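Local coordinates for protein poly(ADP-ribose) glycohydrolase (Thermomonospora curvata, PDB 3SIG) that hydrolyses the ribose-ribose glycosidic bonds of poly(ADP-ribose), releasing ADP-ribose, which it binds in a macrodomain-type pocket, at residues I7-E16 with A116-R126; T73-T82 with D159-V170. All coordinates share one frame; numbering follows the deposited sequence.

Contact 1 of 2, residues I7-E16 with A116-R126; sequences IAAETVEILE and ARSSGLYASLR
Thr11 meets Arg117 through its hydroxyl, Thr11 OG1 donating to the carbonyl O of Arg117 at 2.7 Å. The donor stands above the carbonyl plane, 36° out of it. With chi1 at -69° the methyl of Thr11 lies opposite the backbone N, which brings CG2 to 3.6 Å from the carbonyl O of Ala116. One turn earlier, Ile7 and Ala8 take up the aliphatic part of Arg117: CG2 of Ile7 lies 3.9 Å from CD of Arg117, near the plane of the guanidinium and at its edge. One turn later, Leu15 buries the largest area of residues 7-16 in this contact, its CD2 resting 3.8 Å from CA of Gly120, the N-cap residue of helix 121-125, while CD1 comes to the edge of the Tyr122 ring. Val12 CG2 reaches the same ring, 3.8 Å from Tyr122 CE2. At the outer end the pairing is looser: Glu16 OE2 and Arg126 NH2 form a long salt bridge of 3.8 Å, bridged by a water that donates to Glu16 OE2 and Val12 O and accepts from Arg126 NH2. Further out, Arg157 of strand 147-157 bonds both to OG1 of Thr11 and to the carbonyl O of Arg117, so each end of the central bond has a second partner. Ser119 OG accepts from Leu121 N, an ST turn, and is also hydrogen-bonded to Leu115 O in the preceding helix. The N-terminal helix thus packs on the corner between helices 111-118 and 121-125, the axis of 7-16 at 70° to that of helix 121-125, on the flank of the mixed sheet of a macrodomain-type fold.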
# COMPACT_ATOMS: atom_id res chain seq x y z
N ILE A 7 -5.28 -8.94 17.58
CA ILE A 7 -5.82 -9.07 16.23
C ILE A 7 -4.76 -9.59 15.25
O ILE A 7 -5.01 -10.51 14.47
CB ILE A 7 -6.39 -7.74 15.75
CG1 ILE A 7 -7.69 -7.44 16.52
CG2 ILE A 7 -6.67 -7.80 14.27
CD1 ILE A 7 -8.17 -6.04 16.32
N ALA A 8 -3.56 -9.02 15.33
CA ALA A 8 -2.46 -9.51 14.50
C ALA A 8 -2.18 -10.99 14.69
O ALA A 8 -2.02 -11.71 13.70
CB ALA A 8 -1.23 -8.72 14.76
N ALA A 9 -2.14 -11.45 15.93
CA ALA A 9 -1.90 -12.86 16.17
C ALA A 9 -3.03 -13.71 15.61
O ALA A 9 -2.80 -14.81 15.11
CB ALA A 9 -1.70 -13.10 17.68
N GLU A 10 -4.26 -13.24 15.77
CA GLU A 10 -5.41 -13.98 15.24
C GLU A 10 -5.30 -14.09 13.70
O GLU A 10 -5.57 -15.14 13.13
CB GLU A 10 -6.71 -13.30 15.60
CG GLU A 10 -7.94 -14.11 15.17
CD GLU A 10 -9.24 -13.43 15.51
OE1 GLU A 10 -9.55 -12.37 14.94
OE2 GLU A 10 -9.99 -13.98 16.34
N THR A 11 -4.88 -13.01 13.07
CA THR A 11 -4.73 -13.03 11.61
C THR A 11 -3.65 -14.04 11.21
O THR A 11 -3.85 -14.82 10.28
CB THR A 11 -4.42 -11.65 11.10
OG1 THR A 11 -5.59 -10.86 11.27
CG2 THR A 11 -4.03 -11.66 9.60
N VAL A 12 -2.52 -14.06 11.90
CA VAL A 12 -1.54 -15.09 11.60
C VAL A 12 -2.09 -16.50 11.78
O VAL A 12 -1.79 -17.36 10.96
CB VAL A 12 -0.29 -14.88 12.46
CG1 VAL A 12 0.61 -16.14 12.42
CG2 VAL A 12 0.45 -13.65 11.96
N GLU A 13 -2.89 -16.75 12.82
CA GLU A 13 -3.55 -18.05 13.02
C GLU A 13 -4.46 -18.38 11.83
O GLU A 13 -4.47 -19.50 11.32
CB GLU A 13 -4.37 -18.10 14.32
CG GLU A 13 -5.16 -19.41 14.50
CD GLU A 13 -5.99 -19.51 15.79
OE1 GLU A 13 -5.84 -18.64 16.68
OE2 GLU A 13 -6.79 -20.46 15.92
N ILE A 14 -5.23 -17.39 11.41
CA ILE A 14 -6.16 -17.54 10.29
C ILE A 14 -5.40 -17.92 9.03
O ILE A 14 -5.82 -18.81 8.28
CB ILE A 14 -7.00 -16.26 10.10
CG1 ILE A 14 -8.06 -16.18 11.19
CG2 ILE A 14 -7.65 -16.22 8.72
CD1 ILE A 14 -8.68 -14.83 11.29
N LEU A 15 -4.27 -17.25 8.80
CA LEU A 15 -3.49 -17.53 7.60
C LEU A 15 -2.88 -18.93 7.67
O LEU A 15 -2.72 -19.56 6.62
CB LEU A 15 -2.42 -16.45 7.34
CG LEU A 15 -2.96 -15.04 7.16
CD1 LEU A 15 -1.82 -14.02 7.12
CD2 LEU A 15 -3.78 -14.91 5.90
N GLU A 16 -2.57 -19.44 8.86
CA GLU A 16 -2.09 -20.82 8.98
C GLU A 16 -3.22 -21.84 8.79
O GLU A 16 -3.05 -22.87 8.13
CB GLU A 16 -1.50 -21.06 10.36
CG GLU A 16 -0.19 -20.37 10.61
CD GLU A 16 0.92 -20.91 9.72
OE1 GLU A 16 1.02 -22.16 9.61
OE2 GLU A 16 1.64 -20.07 9.15
N ALA A 116 -1.79 -5.46 7.13
CA ALA A 116 -1.34 -6.77 7.56
C ALA A 116 -2.29 -7.44 8.57
O ALA A 116 -2.44 -8.65 8.59
CB ALA A 116 0.09 -6.67 8.14
N ARG A 117 -2.97 -6.65 9.38
CA ARG A 117 -3.91 -7.21 10.33
C ARG A 117 -5.17 -7.66 9.63
O ARG A 117 -5.94 -8.45 10.18
CB ARG A 117 -4.33 -6.16 11.37
CG ARG A 117 -3.30 -5.89 12.47
CD ARG A 117 -3.86 -5.18 13.72
NE ARG A 117 -4.61 -3.99 13.35
CZ ARG A 117 -4.09 -2.81 13.08
NH1 ARG A 117 -2.79 -2.59 13.18
NH2 ARG A 117 -4.89 -1.84 12.68
N SER A 118 -5.46 -7.13 8.45
CA SER A 118 -6.79 -7.23 7.84
C SER A 118 -6.86 -8.09 6.60
O SER A 118 -7.93 -8.14 5.99
CB SER A 118 -7.28 -5.82 7.46
OG SER A 118 -7.22 -4.94 8.57
N SER A 119 -5.76 -8.73 6.21
CA SER A 119 -5.71 -9.34 4.89
C SER A 119 -4.68 -10.46 4.88
O SER A 119 -4.05 -10.74 5.91
CB SER A 119 -5.32 -8.30 3.83
OG SER A 119 -3.95 -7.95 3.92
N GLY A 120 -4.46 -11.04 3.71
CA GLY A 120 -3.36 -11.96 3.52
C GLY A 120 -2.03 -11.35 3.13
O GLY A 120 -1.10 -12.08 2.78
N LEU A 121 -1.91 -10.04 3.28
CA LEU A 121 -0.72 -9.37 2.79
C LEU A 121 0.56 -9.92 3.41
O LEU A 121 1.56 -10.07 2.72
CB LEU A 121 -0.82 -7.88 3.04
CG LEU A 121 0.38 -7.05 2.57
CD1 LEU A 121 0.66 -7.19 1.07
CD2 LEU A 121 0.15 -5.59 2.98
N TYR A 122 0.58 -10.18 4.71
CA TYR A 122 1.80 -10.69 5.36
C TYR A 122 2.26 -12.00 4.76
O TYR A 122 3.45 -12.24 4.68
CB TYR A 122 1.54 -10.88 6.85
CG TYR A 122 2.57 -11.55 7.72
CD1 TYR A 122 3.81 -11.00 7.92
CD2 TYR A 122 2.24 -12.71 8.42
CE1 TYR A 122 4.71 -11.62 8.82
CE2 TYR A 122 3.12 -13.30 9.27
CZ TYR A 122 4.32 -12.75 9.44
OH TYR A 122 5.19 -13.38 10.34
N ALA A 123 1.32 -12.88 4.39
CA ALA A 123 1.71 -14.15 3.82
C ALA A 123 2.47 -13.91 2.51
O ALA A 123 3.37 -14.65 2.19
CB ALA A 123 0.50 -15.02 3.56
N SER A 124 2.06 -12.90 1.74
CA SER A 124 2.76 -12.53 0.52
C SER A 124 4.14 -11.92 0.80
O SER A 124 5.15 -12.36 0.27
CB SER A 124 1.87 -11.56 -0.28
OG SER A 124 2.59 -11.01 -1.38
N LEU A 125 4.16 -10.87 1.62
CA LEU A 125 5.41 -10.14 1.87
C LEU A 125 6.46 -10.99 2.57
O LEU A 125 7.66 -10.89 2.26
CB LEU A 125 5.15 -8.87 2.65
CG LEU A 125 4.14 -7.92 2.05
CD1 LEU A 125 4.02 -6.64 2.92
CD2 LEU A 125 4.55 -7.58 0.62
N ARG A 126 6.03 -11.86 3.47
CA ARG A 126 7.00 -12.65 4.23
C ARG A 126 7.71 -13.64 3.31
O ARG A 126 8.79 -14.12 3.66
CB ARG A 126 6.33 -13.38 5.40
CG ARG A 126 5.65 -14.66 4.95
CD ARG A 126 4.26 -14.85 5.37
NE ARG A 126 4.12 -15.40 6.70
CZ ARG A 126 3.30 -16.40 7.05
NH1 ARG A 126 2.54 -17.04 6.17
NH2 ARG A 126 3.25 -16.76 8.31
O HOH W 1 0.65 -17.53 9.39

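Contact 2 of 2, residues T73-T82 with D159-V170; sequences TTLAAARRLT and DAGRLLEEPYRV. With AR6 ([(2R,3S,4R,5R)-5-(6-aminopurin-9-yl)-3,4-dihydroxy-oxolan-2-yl]methyl [hydroxy-[[(2R,3S,4R,5S)-3,4,5-trihydroxyoxolan-2-yl]methoxy]phosphoryl] hydrogen phosphate), chain B.
Tyr168 packs against helix 74-82 with its ring against Arg79, and the two side chains cross at about a right angle. The aliphatic chain of Arg79 does the touching: Arg79 CG stands 4.0 Å from the centroid of the Tyr168 ring and 27° off its normal, a CH-pi contact over one face, and Arg79 CB comes 3.5 Å from Tyr168 OH. With chi1 at 61°, CG of Tyr168 sits between its own backbone N and carbonyl carbon, and the ring points from strand 167-170 toward the helix. Tyr168 OH ends 2.9 Å from Leu75 O. Arg79 then runs on in extended form, and its guanidinium, turned only 6° from the plane of the tyrosine ring, carries CD2 of Leu164 over one face, toward the rim. This is helix-on-sheet packing in a macrodomain-type alpha/beta fold, in which the axes of helix 74-82 and strand 167-170 approach to 9.2 Å; Ala78 CB adds a contact with Val170 CG1. Asp159, in the loop before the strands, closes the other end. Asp159 OD1 accepts from Thr73 OG1 at 2.7 Å, on the syn side but tilted out of the carboxylate plane, consistent with a second-shell role at the adenine site, while a water accepting from Thr73 N donates to OD2. The same threonine oxygen accepts from Ala76 N, making Thr73 the N-cap of the helix, with its hydroxyl gripped both as donor and as acceptor. Next to this cap, Thr74 N donates to the adenine N1 of the bound ADP-ribose at 3.0 Å, and Gln111 bonds the hydroxyl of Thr74.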
# COMPACT_ATOMS: atom_id res chain seq x y z
N THR A 73 -10.01 5.15 4.86
CA THR A 73 -8.83 4.32 4.94
C THR A 73 -8.56 3.69 3.57
O THR A 73 -9.45 3.58 2.71
CB THR A 73 -9.00 3.17 5.94
OG1 THR A 73 -10.07 2.34 5.47
CG2 THR A 73 -9.32 3.68 7.33
N THR A 74 -7.34 3.23 3.38
CA THR A 74 -6.97 2.48 2.18
C THR A 74 -7.97 1.36 1.93
O THR A 74 -8.49 1.18 0.82
CB THR A 74 -5.57 1.90 2.30
OG1 THR A 74 -4.67 2.95 2.70
CG2 THR A 74 -5.10 1.27 0.99
N LEU A 75 -8.21 0.55 2.94
CA LEU A 75 -9.10 -0.59 2.76
C LEU A 75 -10.53 -0.22 2.51
O LEU A 75 -11.21 -0.88 1.72
CB LEU A 75 -8.99 -1.53 3.94
CG LEU A 75 -7.66 -2.28 3.96
CD1 LEU A 75 -7.61 -3.16 5.17
CD2 LEU A 75 -7.36 -3.09 2.71
N ALA A 76 -11.03 0.84 3.13
CA ALA A 76 -12.41 1.23 2.92
C ALA A 76 -12.60 1.68 1.48
O ALA A 76 -13.56 1.33 0.81
CB ALA A 76 -12.84 2.34 3.89
N ALA A 77 -11.65 2.45 0.97
CA ALA A 77 -11.73 2.88 -0.42
C ALA A 77 -11.67 1.66 -1.34
O ALA A 77 -12.43 1.56 -2.32
CB ALA A 77 -10.60 3.87 -0.77
N ALA A 78 -10.76 0.75 -1.10
CA ALA A 78 -10.65 -0.46 -1.91
C ALA A 78 -11.93 -1.27 -1.89
O ALA A 78 -12.40 -1.75 -2.93
CB ALA A 78 -9.51 -1.30 -1.45
N ARG A 79 -12.59 -1.37 -0.74
CA ARG A 79 -13.82 -2.14 -0.63
C ARG A 79 -14.93 -1.48 -1.42
O ARG A 79 -15.73 -2.17 -2.08
CB ARG A 79 -14.16 -2.26 0.83
CG ARG A 79 -15.24 -3.26 1.15
CD ARG A 79 -15.43 -3.37 2.64
NE ARG A 79 -16.49 -4.29 3.00
CZ ARG A 79 -17.09 -4.33 4.18
NH1 ARG A 79 -16.70 -3.52 5.14
NH2 ARG A 79 -18.07 -5.19 4.42
N ARG A 80 -15.03 -0.16 -1.33
CA ARG A 80 -16.03 0.60 -2.07
C ARG A 80 -15.87 0.37 -3.57
O ARG A 80 -16.84 0.09 -4.28
CB ARG A 80 -15.94 2.08 -1.71
CG ARG A 80 -16.85 2.95 -2.54
CD ARG A 80 -16.89 4.41 -2.08
NE ARG A 80 -15.57 5.06 -2.08
CZ ARG A 80 -15.08 5.77 -3.08
NH1 ARG A 80 -15.76 5.94 -4.21
NH2 ARG A 80 -13.89 6.34 -2.97
N LEU A 81 -14.66 0.53 -4.07
CA LEU A 81 -14.42 0.35 -5.49
C LEU A 81 -14.67 -1.09 -5.93
O LEU A 81 -15.22 -1.33 -7.00
CB LEU A 81 -13.01 0.79 -5.84
CG LEU A 81 -12.82 2.27 -6.19
CD1 LEU A 81 -13.37 3.26 -5.16
CD2 LEU A 81 -11.34 2.54 -6.49
N THR A 82 -14.30 -2.05 -5.10
CA THR A 82 -14.43 -3.45 -5.47
C THR A 82 -15.91 -3.83 -5.57
O THR A 82 -16.28 -4.62 -6.44
CB THR A 82 -13.71 -4.33 -4.44
OG1 THR A 82 -12.32 -4.05 -4.50
CG2 THR A 82 -13.91 -5.81 -4.78
N ASP A 159 -12.55 -1.69 9.13
CA ASP A 159 -11.67 -0.70 9.77
C ASP A 159 -11.57 -0.95 11.29
O ASP A 159 -10.55 -0.66 11.93
CB ASP A 159 -12.17 0.73 9.52
CG ASP A 159 -11.99 1.20 8.08
OD1 ASP A 159 -11.10 0.66 7.36
OD2 ASP A 159 -12.74 2.13 7.69
N ALA A 160 -12.61 -1.54 11.86
CA ALA A 160 -12.65 -1.78 13.30
C ALA A 160 -11.99 -3.10 13.71
O ALA A 160 -11.87 -3.39 14.90
CB ALA A 160 -14.08 -1.75 13.79
N GLY A 161 -11.60 -3.91 12.73
CA GLY A 161 -10.99 -5.19 13.03
C GLY A 161 -11.97 -6.33 12.99
O GLY A 161 -11.58 -7.46 13.25
N ARG A 162 -13.24 -6.07 12.67
CA ARG A 162 -14.26 -7.12 12.56
C ARG A 162 -14.09 -7.95 11.30
O ARG A 162 -13.86 -7.40 10.21
CB ARG A 162 -15.65 -6.49 12.56
CG ARG A 162 -16.09 -5.91 13.90
CD ARG A 162 -16.67 -6.98 14.80
NE ARG A 162 -17.90 -7.55 14.25
CZ ARG A 162 -19.13 -7.20 14.61
NH1 ARG A 162 -19.31 -6.26 15.54
NH2 ARG A 162 -20.18 -7.78 14.05
N LEU A 163 -14.19 -9.27 11.44
CA LEU A 163 -14.04 -10.15 10.30
C LEU A 163 -15.23 -9.98 9.36
O LEU A 163 -16.35 -9.77 9.82
CB LEU A 163 -13.89 -11.61 10.76
CG LEU A 163 -12.55 -11.90 11.45
CD1 LEU A 163 -12.62 -13.15 12.33
CD2 LEU A 163 -11.43 -12.01 10.43
N LEU A 164 -15.01 -10.13 8.06
CA LEU A 164 -16.05 -9.87 7.06
C LEU A 164 -16.82 -11.12 6.72
O LEU A 164 -16.27 -12.22 6.60
CB LEU A 164 -15.43 -9.30 5.78
CG LEU A 164 -14.68 -7.97 5.92
CD1 LEU A 164 -14.11 -7.51 4.59
CD2 LEU A 164 -15.60 -6.89 6.44
N GLU A 165 -18.11 -10.93 6.50
CA GLU A 165 -18.96 -12.02 6.01
C GLU A 165 -18.52 -12.48 4.63
O GLU A 165 -18.52 -13.66 4.32
CB GLU A 165 -20.42 -11.58 5.95
CG GLU A 165 -21.02 -11.25 7.30
CD GLU A 165 -21.07 -12.45 8.24
OE1 GLU A 165 -21.23 -13.58 7.74
OE2 GLU A 165 -20.92 -12.26 9.47
N GLU A 166 -18.06 -11.52 3.83
CA GLU A 166 -17.61 -11.80 2.48
C GLU A 166 -16.30 -11.07 2.23
O GLU A 166 -16.28 -9.86 2.13
CB GLU A 166 -18.67 -11.30 1.48
CG GLU A 166 -18.28 -11.44 0.02
CD GLU A 166 -18.26 -12.88 -0.45
OE1 GLU A 166 -19.33 -13.53 -0.42
OE2 GLU A 166 -17.18 -13.37 -0.84
N PRO A 167 -15.22 -11.81 2.16
CA PRO A 167 -13.92 -11.21 1.84
C PRO A 167 -13.88 -10.71 0.40
O PRO A 167 -14.64 -11.13 -0.44
CB PRO A 167 -12.95 -12.37 2.04
CG PRO A 167 -13.81 -13.62 1.94
CD PRO A 167 -15.14 -13.26 2.39
N TYR A 168 -12.98 -9.80 0.13
CA TYR A 168 -12.77 -9.30 -1.22
C TYR A 168 -11.30 -9.35 -1.51
O TYR A 168 -10.51 -9.42 -0.60
CB TYR A 168 -13.38 -7.89 -1.41
CG TYR A 168 -12.81 -6.81 -0.53
CD1 TYR A 168 -13.17 -6.70 0.79
CD2 TYR A 168 -11.88 -5.91 -1.03
CE1 TYR A 168 -12.65 -5.73 1.60
CE2 TYR A 168 -11.36 -4.94 -0.24
CZ TYR A 168 -11.72 -4.84 1.08
OH TYR A 168 -11.19 -3.82 1.88
N ARG A 169 -10.91 -9.31 -2.76
CA ARG A 169 -9.52 -9.37 -3.16
C ARG A 169 -9.04 -8.10 -3.83
O ARG A 169 -9.75 -7.53 -4.65
CB ARG A 169 -9.27 -10.54 -4.08
CG ARG A 169 -9.41 -11.90 -3.38
CD ARG A 169 -8.90 -13.08 -4.23
NE ARG A 169 -9.84 -13.33 -5.30
CZ ARG A 169 -9.68 -14.27 -6.23
NH1 ARG A 169 -8.59 -15.03 -6.22
NH2 ARG A 169 -10.60 -14.45 -7.17
N VAL A 170 -7.84 -7.67 -3.47
CA VAL A 170 -7.16 -6.54 -4.12
C VAL A 170 -5.74 -6.91 -4.40
O VAL A 170 -5.18 -7.79 -3.73
CB VAL A 170 -7.18 -5.29 -3.22
CG1 VAL A 170 -8.61 -4.97 -2.75
CG2 VAL A 170 -6.31 -5.46 -1.99
N1 AR6 B . -5.56 4.60 5.31
C2 AR6 B . -5.29 5.73 4.67
N3 AR6 B . -4.44 6.71 5.09
C4 AR6 B . -3.82 6.42 6.26
C5 AR6 B . -4.07 5.20 6.99
C6 AR6 B . -4.96 4.32 6.43
N6 AR6 B . -5.26 3.13 7.10
N7 AR6 B . -3.22 5.26 8.15
C8 AR6 B . -2.61 6.39 8.11
N9 AR6 B . -2.91 7.15 7.01
PA AR6 B . 1.98 5.92 7.41
PB AR6 B . 4.60 6.14 6.02
C1' AR6 B . -2.43 8.46 6.56
O1A AR6 B . 2.53 6.74 8.52
O1B AR6 B . 4.89 5.74 4.59
C1D AR6 B . 4.69 1.73 9.07
O1D AR6 B . 5.12 1.33 10.34
C2' AR6 B . -1.94 9.36 7.68
O2' AR6 B . -2.24 10.69 7.37
O2A AR6 B . 1.40 4.57 7.75
O2B AR6 B . 4.82 7.56 6.41
C2D AR6 B . 5.46 0.96 8.08
O2D AR6 B . 5.55 -0.41 8.28
C3' AR6 B . -0.47 9.14 7.63
O3' AR6 B . 0.24 10.25 8.07
O3A AR6 B . 3.07 5.78 6.26
C3D AR6 B . 6.63 1.79 7.77
O3D AR6 B . 7.59 1.39 8.71
C4' AR6 B . -0.17 8.84 6.19
O4' AR6 B . -1.37 8.35 5.64
C4D AR6 B . 6.12 3.17 7.99
O4D AR6 B . 5.01 3.10 8.88
C5' AR6 B . 0.97 7.86 5.95
O5' AR6 B . 0.76 6.65 6.66
C5D AR6 B . 5.71 3.89 6.71
O5D AR6 B . 5.39 5.23 7.04
O HOH W 2 -12.69 4.50 6.25
O HOH W 3 -10.51 -5.40 -6.11

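From the N terminus, helix 2-17 comes first, and its residues 7-16 wait until 116-126 to close contact 1 across about a hundred residues. Inside that loop the chain makes strand 66-70 and helix 74-84, whose residues 73-82 open contact 2; this closes only after 116-126, when 159-170 arrives. The two loops therefore cross, neither nesting in the other. Contact 1 joins the N-terminal helix to the helical corner, whereas contact 2 joins helix 74-84 to strand 163-175 beside the adenine. Their centres lie about 15 Å apart, yet they touch: Ser118 CB packs on Leu75 CD1 at 3.5 Å, and Ile14 on Leu163.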